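Local atomic coordinates of beta-glucuronidase (Dictyoglomus thermophilum, PDB entry 6XXW), a protein that probably hydrolyses beta-D-glucuronides, releasing glucuronic acid, as a family 2 glycoside hydrolase with a sugar-binding domain and a TIM barrel. Residues V149-E154 with Y172-F177; A98-E103 with N143-D148; A363-L368 with S412-A417; G117-E122 with H341-E346. All coordinates share one frame; numbering follows the deposited sequence.

Contact 1 (V149-E154 with Y172-F177); sequences VLPPGE and YYFDFF
Pro-151 lays the CB and CG of its pyrrolidine ring over one face of the Phe-174 ring, in a CH-pi contact with CG 3.9 Å from the centroid of the Phe-174 ring and displaced toward the rim. Tyr-172 CD2 lies against the opposite face of the same phenyl ring, while Pro-152 O meets its edge in plane, 3.6 Å from Phe-174 CE2. Phe-174 is thereby gripped on both faces and at one edge; its chi1 of 51°, with CG between the backbone N and the carbonyl carbon, swings the ring against the prolines. Phe-174 CD1 in turn sits over the centre of the Phe-176 ring. Farther along, one water accepts from Tyr-173 N and donates to Pro-152 O, and in one of the two Glu-154 conformers Tyr-173 OH makes at most a weak, doubtful 3.4 Å bond to Glu-154 OE2. With an alanine at Phe-174, Pro-151 is likely to lose its aromatic platform, leaving a gap between Tyr-172 and the cis-proline Pro-151. Together the segments form the base of the antiparallel hairpin of strands 153-157 and 168-172, within the sugar-binding domain of this family 2 hydrolase.

Contact 2 (A98-E103 with N143-D148); sequences AAHFSE and NTLTWD
Leu-145 rests its CD2 methyl over one face of the His-100 imidazole, where the antiparallel sheet of the sugar-binding domain carries a classic beta bulge: His-100 and Phe-101 both face Asp-142. The methyl stands 3.8 Å from the centroid of the His-100 ring, a CH-pi contact offset toward the CD2-NE2 side. Ala-99 CB backs the opposite face, and Asn-143 O approaches the edge in plane, 3.7 Å from His-100 CD2. The imidazole is thus held between two aliphatic groups, with a carbonyl at its rim. A chi1 of -57° turns CG of His-100 away from its own carbonyl carbon and brings the ring over to the 143-148 loop.

The second shell fixes these groups. His-100 NE2 is hydrogen-bonded to Asn-178 OD1, and the amide nitrogen of that asparagine makes a weak bond to Asn-143 O, tying the histidine and the loop backbone to one side chain. Asn-143 is itself held through OD1 by Gly-72 N and through ND2 by Tyr-70 O. Leu-145 packs outward on Leu-170 and Tyr-172 of strand 168-172. Past it, Thr-146 OG1 donates a 2.6 Å hydrogen bond to Asp-148 OD1 within the loop, reaching the anti side of the carboxylate 35° out of its plane. Phe-101, the second residue of the bulge, turns its ring edge to the buried Thr-144 O; that oxygen has no polar partner in the model, and Phe-101 CE2 comes within 3.0 Å of it.

Contact 3 (A363-L368 with S412-A417); sequences APAVGL and SVANEA
Val-366 CG2 and Asn-415 CG each stand opposite their own backbone N, Asn-415 with chi1 -180°, and, with the backbones adjacent here, the two side chains run side by side, Val-366 CG2 3.8 Å from Asn-415 ND2. Two nearly straight hydrogen bonds join the backbones. Ala-363 N donates to Ser-412 O at 3.0 Å, almost in line with the carbonyl bond, whereas Asn-415 N reaches Ala-365 O from above the carbonyl plane at 3.2 Å. Ala-365 centres an inverse gamma turn, its CB 3.8 Å from Ala-414 CB. Beyond it two waters bridge the backbones: one donates to Ala-365 O and Asn-415 O and accepts from Leu-368 N, another links Gly-367 N to Glu-416 O. The chains touch again where Ala-417 CA meets Leu-368 O at 3.4 Å. Asn-415 OD1 is hydrogen-bonded to Arg-338 NH1 and Glu-416 OE2 to Asn-467; Asn-415 ND2 and Glu-416 OE1 hydrogen-bond a Tris molecule, probably from the crystallisation liquor. Such an Asn-Glu pair ending the fourth barrel strand is consistent with the acid/base site of related enzymes. Strand 408-415 runs parallel between strands 358-362 and 444-448, with helix 385-402 against Ala-363 and Ala-365 and helix 422-438 behind Val-413 and Ala-417.

Contact 4 (G117-E122 with H341-E346); sequences GFLPFE and HYPYSE
Phe-118 fits its ring onto Tyr-342 as an offset stack, the two ring centroids 4.5 Å apart and the planes 19° from parallel. The displacement leaves Tyr-342 CB over the Phe-118 face, 3.8 Å from that ring's centroid, so the phenyl is seated on both the CB and the ring of the tyrosine. With CG of Tyr-342 lying between its backbone N and carbonyl carbon (chi1 37°), the ring faces Phe-118. Pro-343 forms the next bump: its CD touches Phe-118 CB at 3.9 Å, and its CB meets Leu-119 CD2 at 3.7 Å, with the leucine crossing the pyrrolidine at about a right angle. Pro-343 thus fills the hollow between Phe-118 and Leu-119. At the far end Pro-120 CG lies 3.8 Å from Glu-346 OE2, whose chain bends at chi2. No hydrogen bond spans the segments, but Arg-184 hydrogen-bonds Phe-118 O through NH1 and Pro-343 O through NH2 and so clamps the backbones together. Were Phe-118 replaced by an alanine, the Tyr-342 ring would probably lose its stacking mate and a gap open beside Pro-343. This is a hydrophobic interdomain interface, joining the sugar-binding domain to the loop after the second strand of the TIM barrel.

From the N terminus, 98-103 opens contact 2 and 117-122 opens contact 4 before 143-148 closes contact 2, so these two cross; strands 90-99 and 121-124, which they reach, are neighbours in one sheet. Contact 1 follows at once, its 149-154 and 172-177 closing a short loop nested inside the long loop of contact 4. That long loop closes only at 341-346, bringing the sugar-binding domain onto the TIM barrel. Contact 3 follows in series, 412-417 closing on 363-368 a loop that contains helix 385-402, within the barrel alone. The pieces meet in space: Pro-151 CB of contact 1 touches Val-366 O of contact 3, and Asn-415 of contact 3 packs on His-341 of contact 4.

Contact 1 (V149-E154 with Y172-F177)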
loop_
_atom_site.group_PDB
_atom_site.type_symbol
_atom_site.label_atom_id
_atom_site.label_comp_id
_atom_site.label_asym_id
_atom_site.label_seq_id
_atom_site.Cartn_x
_atom_site.Cartn_y
_atom_site.Cartn_z
ATOM N N VAL A 149 -18.562 -25.538 24.532
ATOM C CA VAL A 149 -17.445 -25.942 23.686
ATOM C C VAL A 149 -16.366 -24.882 23.854
ATOM O O VAL A 149 -16.642 -23.746 24.247
ATOM C CB VAL A 149 -17.844 -26.109 22.203
ATOM C CG1 VAL A 149 -17.905 -24.753 21.514
ATOM C CG2 VAL A 149 -16.871 -27.060 21.470
ATOM N N LEU A 150 -15.118 -25.262 23.565
ATOM C CA LEU A 150 -13.989 -24.342 23.624
ATOM C C LEU A 150 -13.389 -24.184 22.233
ATOM O O LEU A 150 -13.032 -25.186 21.599
ATOM C CB LEU A 150 -12.903 -24.833 24.594
ATOM C CG LEU A 150 -13.298 -24.877 26.077
ATOM C CD1 LEU A 150 -12.237 -25.602 26.871
ATOM C CD2 LEU A 150 -13.505 -23.464 26.634
ATOM N N PRO A 151 -13.246 -22.956 21.726
ATOM C CA PRO A 151 -13.639 -21.714 22.396
ATOM C C PRO A 151 -15.147 -21.474 22.338
ATOM O O PRO A 151 -15.795 -21.891 21.379
ATOM C CB PRO A 151 -12.895 -20.640 21.597
ATOM C CG PRO A 151 -12.853 -21.195 20.219
ATOM C CD PRO A 151 -12.666 -22.705 20.395
ATOM N N PRO A 152 -15.684 -20.809 23.353
ATOM C CA PRO A 152 -17.135 -20.635 23.453
ATOM C C PRO A 152 -17.678 -19.455 22.650
ATOM O O PRO A 152 -16.966 -18.536 22.245
ATOM C CB PRO A 152 -17.344 -20.395 24.950
ATOM C CG PRO A 152 -16.102 -19.627 25.349
ATOM C CD PRO A 152 -14.985 -20.306 24.554
ATOM N N GLY A 153 -18.991 -19.499 22.460
ATOM C CA GLY A 153 -19.746 -18.449 21.806
ATOM C C GLY A 153 -21.210 -18.787 21.942
ATOM O O GLY A 153 -21.580 -19.755 22.607
ATOM N N GLU A 154 -22.046 -17.994 21.274
ATOM C CA GLU A 154 -23.486 -18.166 21.418
ATOM C C GLU A 154 -24.199 -17.621 20.190
ATOM O O GLU A 154 -23.888 -16.522 19.721
ATOM C CB GLU A 154 -23.998 -17.471 22.686
ATOM C CG GLU A 154 -23.341 -16.131 22.980
ATOM C CD GLU A 154 -23.830 -15.506 24.284
ATOM O OE1 GLU A 154 -24.834 -15.999 24.845
ATOM O OE2 GLU A 154 -23.225 -14.503 24.733
ATOM N N TYR A 172 -19.147 -14.181 19.670
ATOM C CA TYR A 172 -17.999 -14.805 20.303
ATOM C C TYR A 172 -16.970 -13.725 20.598
ATOM O O TYR A 172 -16.953 -12.662 19.969
ATOM C CB TYR A 172 -17.403 -15.927 19.447
ATOM C CG TYR A 172 -16.982 -15.581 18.030
ATOM C CD1 TYR A 172 -17.894 -15.640 16.987
ATOM C CD2 TYR A 172 -15.652 -15.280 17.721
ATOM C CE1 TYR A 172 -17.515 -15.372 15.675
ATOM C CE2 TYR A 172 -15.254 -15.007 16.397
ATOM C CZ TYR A 172 -16.198 -15.065 15.380
ATOM O OH TYR A 172 -15.853 -14.804 14.065
ATOM N N TYR A 173 -16.118 -14.011 21.576
ATOM C CA TYR A 173 -15.313 -12.992 22.229
ATOM C C TYR A 173 -13.830 -13.303 22.152
ATOM O O TYR A 173 -13.032 -12.670 22.849
ATOM C CB TYR A 173 -15.789 -12.831 23.686
ATOM C CG TYR A 173 -17.276 -12.569 23.712
ATOM C CD1 TYR A 173 -17.772 -11.283 23.534
ATOM C CD2 TYR A 173 -18.185 -13.614 23.832
ATOM C CE1 TYR A 173 -19.136 -11.041 23.525
ATOM C CE2 TYR A 173 -19.548 -13.383 23.818
ATOM C CZ TYR A 173 -20.016 -12.096 23.666
ATOM O OH TYR A 173 -21.372 -11.861 23.651
ATOM N N PHE A 174 -13.442 -14.249 21.313
ATOM C CA PHE A 174 -12.040 -14.451 20.987
ATOM C C PHE A 174 -11.710 -13.699 19.703
ATOM O O PHE A 174 -12.560 -13.523 18.829
ATOM C CB PHE A 174 -11.704 -15.940 20.851
ATOM C CG PHE A 174 -12.608 -16.714 19.929
ATOM C CD1 PHE A 174 -12.284 -16.861 18.572
ATOM C CD2 PHE A 174 -13.734 -17.364 20.420
ATOM C CE1 PHE A 174 -13.094 -17.606 17.716
ATOM C CE2 PHE A 174 -14.548 -18.131 19.572
ATOM C CZ PHE A 174 -14.234 -18.254 18.222
ATOM N N ASP A 175 -10.464 -13.242 19.603
ATOM C CA ASP A 175 -10.051 -12.327 18.543
ATOM C C ASP A 175 -9.333 -13.077 17.425
ATOM O O ASP A 175 -8.176 -12.814 17.101
ATOM C CB ASP A 175 -9.167 -11.230 19.125
ATOM C CG ASP A 175 -8.745 -10.204 18.092
ATOM O OD1 ASP A 175 -9.608 -9.744 17.310
ATOM O OD2 ASP A 175 -7.544 -9.864 18.061
ATOM N N PHE A 176 -10.014 -14.075 16.873
ATOM C CA PHE A 176 -9.599 -14.668 15.608
ATOM C C PHE A 176 -10.861 -15.171 14.934
ATOM O O PHE A 176 -11.833 -15.504 15.608
ATOM C CB PHE A 176 -8.557 -15.789 15.770
ATOM C CG PHE A 176 -8.933 -16.880 16.766
ATOM C CD1 PHE A 176 -8.676 -16.716 18.119
ATOM C CD2 PHE A 176 -9.498 -18.084 16.332
ATOM C CE1 PHE A 176 -8.991 -17.717 19.029
ATOM C CE2 PHE A 176 -9.822 -19.096 17.236
ATOM C CZ PHE A 176 -9.572 -18.908 18.589
ATOM N N PHE A 177 -10.852 -15.196 13.604
ATOM C CA PHE A 177 -12.074 -15.490 12.865
ATOM C C PHE A 177 -12.512 -16.934 13.083
ATOM O O PHE A 177 -11.684 -17.850 13.125
ATOM C CB PHE A 177 -11.880 -15.236 11.365
ATOM C CG PHE A 177 -13.144 -15.413 10.562
ATOM C CD1 PHE A 177 -14.258 -14.616 10.814
ATOM C CD2 PHE A 177 -13.229 -16.378 9.574
ATOM C CE1 PHE A 177 -15.424 -14.774 10.081
ATOM C CE2 PHE A 177 -14.386 -16.537 8.837
ATOM C CZ PHE A 177 -15.490 -15.742 9.098
HETATM O O HOH W 1 -15.958 -16.182 23.239
#

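Contact 2 (A98-E103 with N143-D148)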
loop_
_atom_site.group_PDB
_atom_site.type_symbol
_atom_site.label_atom_id
_atom_site.label_comp_id
_atom_site.label_asym_id
_atom_site.label_seq_id
_atom_site.Cartn_x
_atom_site.Cartn_y
_atom_site.Cartn_z
ATOM N N ALA A 98 -11.632 -30.762 12.669
ATOM C CA ALA A 98 -12.815 -30.179 12.032
ATOM C C ALA A 98 -13.518 -29.278 13.041
ATOM O O ALA A 98 -13.909 -29.742 14.115
ATOM C CB ALA A 98 -13.766 -31.273 11.530
ATOM N N ALA A 99 -13.685 -27.999 12.715
ATOM C CA ALA A 99 -14.187 -27.009 13.670
ATOM C C ALA A 99 -15.684 -26.783 13.463
ATOM O O ALA A 99 -16.086 -26.292 12.405
ATOM C CB ALA A 99 -13.424 -25.689 13.506
ATOM N N HIS A 100 -16.515 -27.093 14.469
ATOM C CA HIS A 100 -16.142 -27.477 15.829
ATOM C C HIS A 100 -16.779 -28.800 16.289
ATOM O O HIS A 100 -16.205 -29.497 17.124
ATOM C CB HIS A 100 -16.544 -26.366 16.822
ATOM C CG HIS A 100 -15.951 -25.031 16.490
ATOM N ND1 HIS A 100 -14.653 -24.695 16.806
ATOM C CD2 HIS A 100 -16.468 -23.966 15.834
ATOM C CE1 HIS A 100 -14.396 -23.475 16.366
ATOM N NE2 HIS A 100 -15.480 -23.012 15.766
ATOM N N PHE A 101 -17.976 -29.109 15.793
ATOM C CA PHE A 101 -18.639 -30.394 16.018
ATOM C C PHE A 101 -18.653 -31.178 14.711
ATOM O O PHE A 101 -18.884 -30.602 13.641
ATOM C CB PHE A 101 -20.083 -30.215 16.503
ATOM C CG PHE A 101 -20.230 -29.319 17.697
ATOM C CD1 PHE A 101 -20.310 -29.850 18.974
ATOM C CD2 PHE A 101 -20.328 -27.941 17.545
ATOM C CE1 PHE A 101 -20.465 -29.021 20.078
ATOM C CE2 PHE A 101 -20.482 -27.116 18.643
ATOM C CZ PHE A 101 -20.547 -27.650 19.908
ATOM N N SER A 102 -18.417 -32.490 14.783
ATOM C CA SER A 102 -18.294 -33.276 13.560
ATOM C C SER A 102 -18.902 -34.664 13.736
ATOM O O SER A 102 -18.901 -35.230 14.831
ATOM C CB SER A 102 -16.827 -33.404 13.132
ATOM O OG SER A 102 -16.727 -34.024 11.849
ATOM N N GLU A 103 -19.421 -35.202 12.633
ATOM C CA GLU A 103 -19.907 -36.575 12.536
ATOM C C GLU A 103 -19.367 -37.196 11.253
ATOM O O GLU A 103 -19.402 -36.559 10.197
ATOM C CB GLU A 103 -21.437 -36.622 12.536
ATOM C CG GLU A 103 -22.074 -36.208 13.869
ATOM C CD GLU A 103 -23.559 -35.880 13.732
ATOM O OE1 GLU A 103 -24.176 -35.501 14.745
ATOM O OE2 GLU A 103 -24.111 -35.997 12.614
ATOM N N ASN A 143 -20.229 -25.396 12.753
ATOM C CA ASN A 143 -19.417 -24.329 13.325
ATOM C C ASN A 143 -20.179 -23.498 14.351
ATOM O O ASN A 143 -19.675 -22.458 14.789
ATOM C CB ASN A 143 -18.858 -23.417 12.218
ATOM C CG ASN A 143 -19.940 -22.705 11.449
ATOM O OD1 ASN A 143 -21.119 -22.985 11.634
ATOM N ND2 ASN A 143 -19.547 -21.763 10.582
ATOM N N THR A 144 -21.369 -23.944 14.754
ATOM C CA THR A 144 -22.169 -23.225 15.737
ATOM C C THR A 144 -21.503 -23.327 17.104
ATOM O O THR A 144 -21.341 -24.426 17.639
ATOM C CB THR A 144 -23.576 -23.817 15.791
ATOM O OG1 THR A 144 -24.121 -23.843 14.463
ATOM C CG2 THR A 144 -24.477 -22.968 16.685
ATOM N N LEU A 145 -21.130 -22.194 17.681
ATOM C CA LEU A 145 -20.517 -22.218 19.005
ATOM C C LEU A 145 -21.580 -22.252 20.101
ATOM O O LEU A 145 -22.716 -21.799 19.913
ATOM C CB LEU A 145 -19.617 -20.995 19.195
ATOM C CG LEU A 145 -18.456 -20.868 18.206
ATOM C CD1 LEU A 145 -17.926 -19.437 18.166
ATOM C CD2 LEU A 145 -17.363 -21.851 18.573
ATOM N N THR A 146 -21.197 -22.806 21.257
ATOM C CA THR A 146 -22.013 -22.795 22.463
ATOM C C THR A 146 -21.125 -22.457 23.653
ATOM O O THR A 146 -19.895 -22.402 23.542
ATOM C CB THR A 146 -22.701 -24.143 22.720
ATOM O OG1 THR A 146 -21.720 -25.085 23.165
ATOM C CG2 THR A 146 -23.389 -24.668 21.465
ATOM N N TRP A 147 -21.742 -22.264 24.821
ATOM C CA TRP A 147 -20.926 -21.967 25.989
ATOM C C TRP A 147 -20.249 -23.191 26.586
ATOM O O TRP A 147 -19.441 -23.030 27.507
ATOM C CB TRP A 147 -21.757 -21.255 27.071
ATOM C CG TRP A 147 -21.820 -19.788 26.806
ATOM C CD1 TRP A 147 -22.880 -19.096 26.300
ATOM C CD2 TRP A 147 -20.765 -18.836 26.984
ATOM N NE1 TRP A 147 -22.557 -17.768 26.165
ATOM C CE2 TRP A 147 -21.262 -17.582 26.573
ATOM C CE3 TRP A 147 -19.453 -18.920 27.463
ATOM C CZ2 TRP A 147 -20.495 -16.421 26.627
ATOM C CZ3 TRP A 147 -18.687 -17.766 27.511
ATOM C CH2 TRP A 147 -19.212 -16.533 27.096
ATOM N N ASP A 148 -20.527 -24.407 26.107
ATOM C CA ASP A 148 -19.813 -25.565 26.637
ATOM C C ASP A 148 -18.900 -26.228 25.610
ATOM O O ASP A 148 -18.494 -27.373 25.806
ATOM C CB ASP A 148 -20.770 -26.599 27.228
ATOM C CG ASP A 148 -21.929 -26.899 26.335
ATOM O OD1 ASP A 148 -21.786 -26.771 25.102
ATOM O OD2 ASP A 148 -22.995 -27.260 26.877
#

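Contact 3 (A363-L368 with S412-A417)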
loop_
_atom_site.group_PDB
_atom_site.type_symbol
_atom_site.label_atom_id
_atom_site.label_comp_id
_atom_site.label_asym_id
_atom_site.label_seq_id
_atom_site.Cartn_x
_atom_site.Cartn_y
_atom_site.Cartn_z
ATOM N N ALA A 363 -4.382 -24.938 25.341
ATOM C CA ALA A 363 -5.749 -25.407 25.177
ATOM C C ALA A 363 -6.641 -24.288 24.643
ATOM O O ALA A 363 -6.365 -23.102 24.861
ATOM C CB ALA A 363 -6.289 -25.914 26.516
ATOM N N PRO A 364 -7.751 -24.641 23.979
ATOM C CA PRO A 364 -8.571 -23.618 23.309
ATOM C C PRO A 364 -9.490 -22.819 24.225
ATOM O O PRO A 364 -10.555 -22.373 23.777
ATOM C CB PRO A 364 -9.405 -24.436 22.306
ATOM C CG PRO A 364 -9.019 -25.852 22.487
ATOM C CD PRO A 364 -8.280 -25.996 23.758
ATOM N N ALA A 365 -9.098 -22.619 25.487
ATOM C CA ALA A 365 -9.901 -21.863 26.451
ATOM C C ALA A 365 -9.608 -20.366 26.310
ATOM O O ALA A 365 -9.042 -19.703 27.182
ATOM C CB ALA A 365 -9.641 -22.354 27.870
ATOM N N VAL A 366 -10.021 -19.838 25.167
ATOM C CA VAL A 366 -9.878 -18.430 24.830
ATOM C C VAL A 366 -11.279 -17.904 24.553
ATOM O O VAL A 366 -12.145 -18.634 24.065
ATOM C CB VAL A 366 -8.932 -18.233 23.616
ATOM C CG1 VAL A 366 -9.431 -19.021 22.396
ATOM C CG2 VAL A 366 -8.745 -16.731 23.282
ATOM N N GLY A 367 -11.510 -16.639 24.887
ATOM C CA GLY A 367 -12.839 -16.085 24.786
ATOM C C GLY A 367 -13.674 -16.212 26.040
ATOM O O GLY A 367 -14.871 -15.901 26.000
ATOM N N LEU A 368 -13.082 -16.663 27.146
ATOM C CA LEU A 368 -13.792 -16.788 28.418
ATOM C C LEU A 368 -13.751 -15.454 29.163
ATOM O O LEU A 368 -13.286 -15.329 30.295
ATOM C CB LEU A 368 -13.195 -17.916 29.252
ATOM C CG LEU A 368 -13.602 -19.345 28.877
ATOM C CD1 LEU A 368 -12.982 -19.771 27.567
ATOM C CD2 LEU A 368 -13.199 -20.316 29.998
ATOM N N SER A 412 -0.256 -24.458 28.380
ATOM C CA SER A 412 -1.034 -23.278 28.761
ATOM C C SER A 412 -2.502 -23.669 28.847
ATOM O O SER A 412 -3.059 -24.201 27.884
ATOM C CB SER A 412 -0.853 -22.131 27.767
ATOM O OG SER A 412 -1.719 -21.057 28.120
ATOM N N VAL A 413 -3.123 -23.445 30.003
ATOM C CA VAL A 413 -4.495 -23.920 30.168
ATOM C C VAL A 413 -5.545 -22.939 29.641
ATOM O O VAL A 413 -6.694 -23.352 29.412
ATOM C CB VAL A 413 -4.813 -24.275 31.639
ATOM C CG1 VAL A 413 -3.894 -25.407 32.143
ATOM C CG2 VAL A 413 -4.732 -23.060 32.540
ATOM N N ALA A 414 -5.189 -21.672 29.413
ATOM C CA ALA A 414 -6.156 -20.682 28.940
ATOM C C ALA A 414 -5.433 -19.409 28.517
ATOM O O ALA A 414 -4.265 -19.189 28.849
ATOM C CB ALA A 414 -7.206 -20.352 30.009
ATOM N N ASN A 415 -6.161 -18.554 27.798
ATOM C CA ASN A 415 -5.661 -17.243 27.384
ATOM C C ASN A 415 -6.684 -16.176 27.735
ATOM O O ASN A 415 -7.790 -16.174 27.187
ATOM C CB ASN A 415 -5.376 -17.195 25.884
ATOM C CG ASN A 415 -4.852 -15.841 25.435
ATOM O OD1 ASN A 415 -3.654 -15.564 25.540
ATOM N ND2 ASN A 415 -5.750 -14.981 24.937
ATOM N N GLU A 416 -6.305 -15.259 28.627
ATOM C CA GLU A 416 -7.107 -14.071 28.934
ATOM C C GLU A 416 -8.528 -14.427 29.359
ATOM O O GLU A 416 -9.499 -13.806 28.919
ATOM C CB GLU A 416 -7.124 -13.102 27.746
ATOM C CG GLU A 416 -5.738 -12.551 27.353
ATOM C CD GLU A 416 -5.821 -11.425 26.330
ATOM O OE1 GLU A 416 -6.826 -11.351 25.586
ATOM O OE2 GLU A 416 -4.878 -10.607 26.276
ATOM N N ALA A 417 -8.656 -15.434 30.219
ATOM C CA ALA A 417 -9.936 -15.688 30.864
ATOM C C ALA A 417 -10.219 -14.626 31.932
ATOM O O ALA A 417 -9.336 -13.879 32.361
ATOM C CB ALA A 417 -9.954 -17.083 31.493
HETATM O O HOH W 2 -10.153 -17.252 27.954
HETATM O O HOH W 3 -10.445 -14.036 26.138
#

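Contact 4 (G117-E122 with H341-E346)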
loop_
_atom_site.group_PDB
_atom_site.type_symbol
_atom_site.label_atom_id
_atom_site.label_comp_id
_atom_site.label_asym_id
_atom_site.label_seq_id
_atom_site.Cartn_x
_atom_site.Cartn_y
_atom_site.Cartn_z
ATOM N N GLY A 117 -12.741 -28.347 17.811
ATOM C CA GLY A 117 -12.244 -28.169 16.466
ATOM C C GLY A 117 -10.747 -28.236 16.251
ATOM O O GLY A 117 -10.310 -27.944 15.133
ATOM N N PHE A 118 -9.940 -28.616 17.257
ATOM C CA PHE A 118 -8.488 -28.502 17.127
ATOM C C PHE A 118 -7.739 -29.762 17.544
ATOM O O PHE A 118 -6.511 -29.714 17.722
ATOM C CB PHE A 118 -8.001 -27.291 17.919
ATOM C CG PHE A 118 -8.704 -26.040 17.522
ATOM C CD1 PHE A 118 -8.253 -25.292 16.445
ATOM C CD2 PHE A 118 -9.862 -25.658 18.165
ATOM C CE1 PHE A 118 -8.927 -24.157 16.050
ATOM C CE2 PHE A 118 -10.543 -24.517 17.773
ATOM C CZ PHE A 118 -10.072 -23.774 16.716
ATOM N N LEU A 119 -8.430 -30.894 17.656
ATOM C CA LEU A 119 -7.767 -32.156 17.961
ATOM C C LEU A 119 -8.341 -33.268 17.094
ATOM O O LEU A 119 -9.486 -33.172 16.632
ATOM C CB LEU A 119 -7.900 -32.508 19.454
ATOM C CG LEU A 119 -7.041 -31.628 20.377
ATOM C CD1 LEU A 119 -7.444 -31.815 21.836
ATOM C CD2 LEU A 119 -5.534 -31.842 20.203
ATOM N N PRO A 120 -7.564 -34.315 16.834
ATOM C CA PRO A 120 -7.988 -35.338 15.873
ATOM C C PRO A 120 -8.934 -36.366 16.480
ATOM O O PRO A 120 -9.030 -36.541 17.697
ATOM C CB PRO A 120 -6.670 -36.003 15.474
ATOM C CG PRO A 120 -5.838 -35.885 16.698
ATOM C CD PRO A 120 -6.187 -34.554 17.313
ATOM N N PHE A 121 -9.625 -37.075 15.590
ATOM C CA PHE A 121 -10.512 -38.138 16.034
ATOM C C PHE A 121 -10.525 -39.216 14.975
ATOM O O PHE A 121 -10.252 -38.955 13.800
ATOM C CB PHE A 121 -11.936 -37.632 16.326
ATOM C CG PHE A 121 -12.520 -36.756 15.241
ATOM C CD1 PHE A 121 -12.136 -35.426 15.109
ATOM C CD2 PHE A 121 -13.485 -37.249 14.384
ATOM C CE1 PHE A 121 -12.685 -34.618 14.123
ATOM C CE2 PHE A 121 -14.036 -36.451 13.401
ATOM C CZ PHE A 121 -13.643 -35.131 13.273
ATOM N N GLU A 122 -10.845 -40.436 15.400
ATOM C CA GLU A 122 -10.739 -41.569 14.498
ATOM C C GLU A 122 -11.686 -42.672 14.929
ATOM O O GLU A 122 -12.199 -42.681 16.048
ATOM C CB GLU A 122 -9.301 -42.100 14.435
ATOM C CG GLU A 122 -8.784 -42.650 15.742
ATOM C CD GLU A 122 -7.443 -43.346 15.585
ATOM O OE1 GLU A 122 -6.701 -43.025 14.624
ATOM O OE2 GLU A 122 -7.129 -44.219 16.420
ATOM N N HIS A 341 -4.422 -19.937 19.822
ATOM C CA HIS A 341 -4.895 -20.206 21.183
ATOM C C HIS A 341 -5.589 -21.564 21.203
ATOM O O HIS A 341 -6.754 -21.660 21.575
ATOM C CB HIS A 341 -5.892 -19.137 21.658
ATOM C CG HIS A 341 -5.342 -17.742 21.658
ATOM N ND1 HIS A 341 -4.331 -17.342 22.506
ATOM C CD2 HIS A 341 -5.663 -16.657 20.914
ATOM C CE1 HIS A 341 -4.058 -16.066 22.290
ATOM N NE2 HIS A 341 -4.850 -15.628 21.326
ATOM N N TYR A 342 -4.893 -22.605 20.771
ATOM C CA TYR A 342 -5.505 -23.912 20.570
ATOM C C TYR A 342 -4.376 -24.848 20.172
ATOM O O TYR A 342 -3.308 -24.379 19.749
ATOM C CB TYR A 342 -6.598 -23.863 19.491
ATOM C CG TYR A 342 -6.252 -22.928 18.346
ATOM C CD1 TYR A 342 -5.378 -23.331 17.334
ATOM C CD2 TYR A 342 -6.778 -21.639 18.291
ATOM C CE1 TYR A 342 -5.032 -22.464 16.297
ATOM C CE2 TYR A 342 -6.429 -20.755 17.251
ATOM C CZ TYR A 342 -5.564 -21.176 16.273
ATOM O OH TYR A 342 -5.245 -20.308 15.261
ATOM N N PRO A 343 -4.550 -26.160 20.302
ATOM C CA PRO A 343 -3.512 -27.066 19.815
ATOM C C PRO A 343 -3.354 -26.906 18.311
ATOM O O PRO A 343 -4.333 -26.725 17.579
ATOM C CB PRO A 343 -4.042 -28.457 20.193
ATOM C CG PRO A 343 -4.988 -28.182 21.361
ATOM C CD PRO A 343 -5.629 -26.875 21.016
ATOM N N TYR A 344 -2.110 -26.945 17.856
ATOM C CA TYR A 344 -1.854 -26.874 16.429
ATOM C C TYR A 344 -1.825 -28.286 15.840
ATOM O O TYR A 344 -1.968 -29.296 16.540
ATOM C CB TYR A 344 -0.551 -26.123 16.135
ATOM C CG TYR A 344 -0.598 -24.619 16.372
ATOM C CD1 TYR A 344 -1.766 -23.985 16.809
ATOM C CD2 TYR A 344 0.536 -23.828 16.148
ATOM C CE1 TYR A 344 -1.792 -22.584 17.037
ATOM C CE2 TYR A 344 0.517 -22.452 16.367
ATOM C CZ TYR A 344 -0.649 -21.835 16.808
ATOM O OH TYR A 344 -0.623 -20.469 17.021
ATOM N N SER A 345 -1.671 -28.356 14.525
ATOM C CA SER A 345 -1.520 -29.643 13.870
ATOM C C SER A 345 -0.278 -30.357 14.388
ATOM O O SER A 345 0.735 -29.728 14.721
ATOM C CB SER A 345 -1.413 -29.451 12.361
ATOM O OG SER A 345 -0.212 -28.773 12.052
ATOM N N GLU A 346 -0.365 -31.694 14.447
ATOM C CA GLU A 346 0.791 -32.508 14.815
ATOM C C GLU A 346 1.975 -32.217 13.909
ATOM O O GLU A 346 3.131 -32.221 14.360
ATOM C CB GLU A 346 0.422 -33.994 14.751
ATOM C CG GLU A 346 -0.843 -34.346 15.534
ATOM C CD GLU A 346 -2.083 -34.581 14.665
ATOM O OE1 GLU A 346 -2.519 -33.638 13.950
ATOM O OE2 GLU A 346 -2.639 -35.709 14.730
#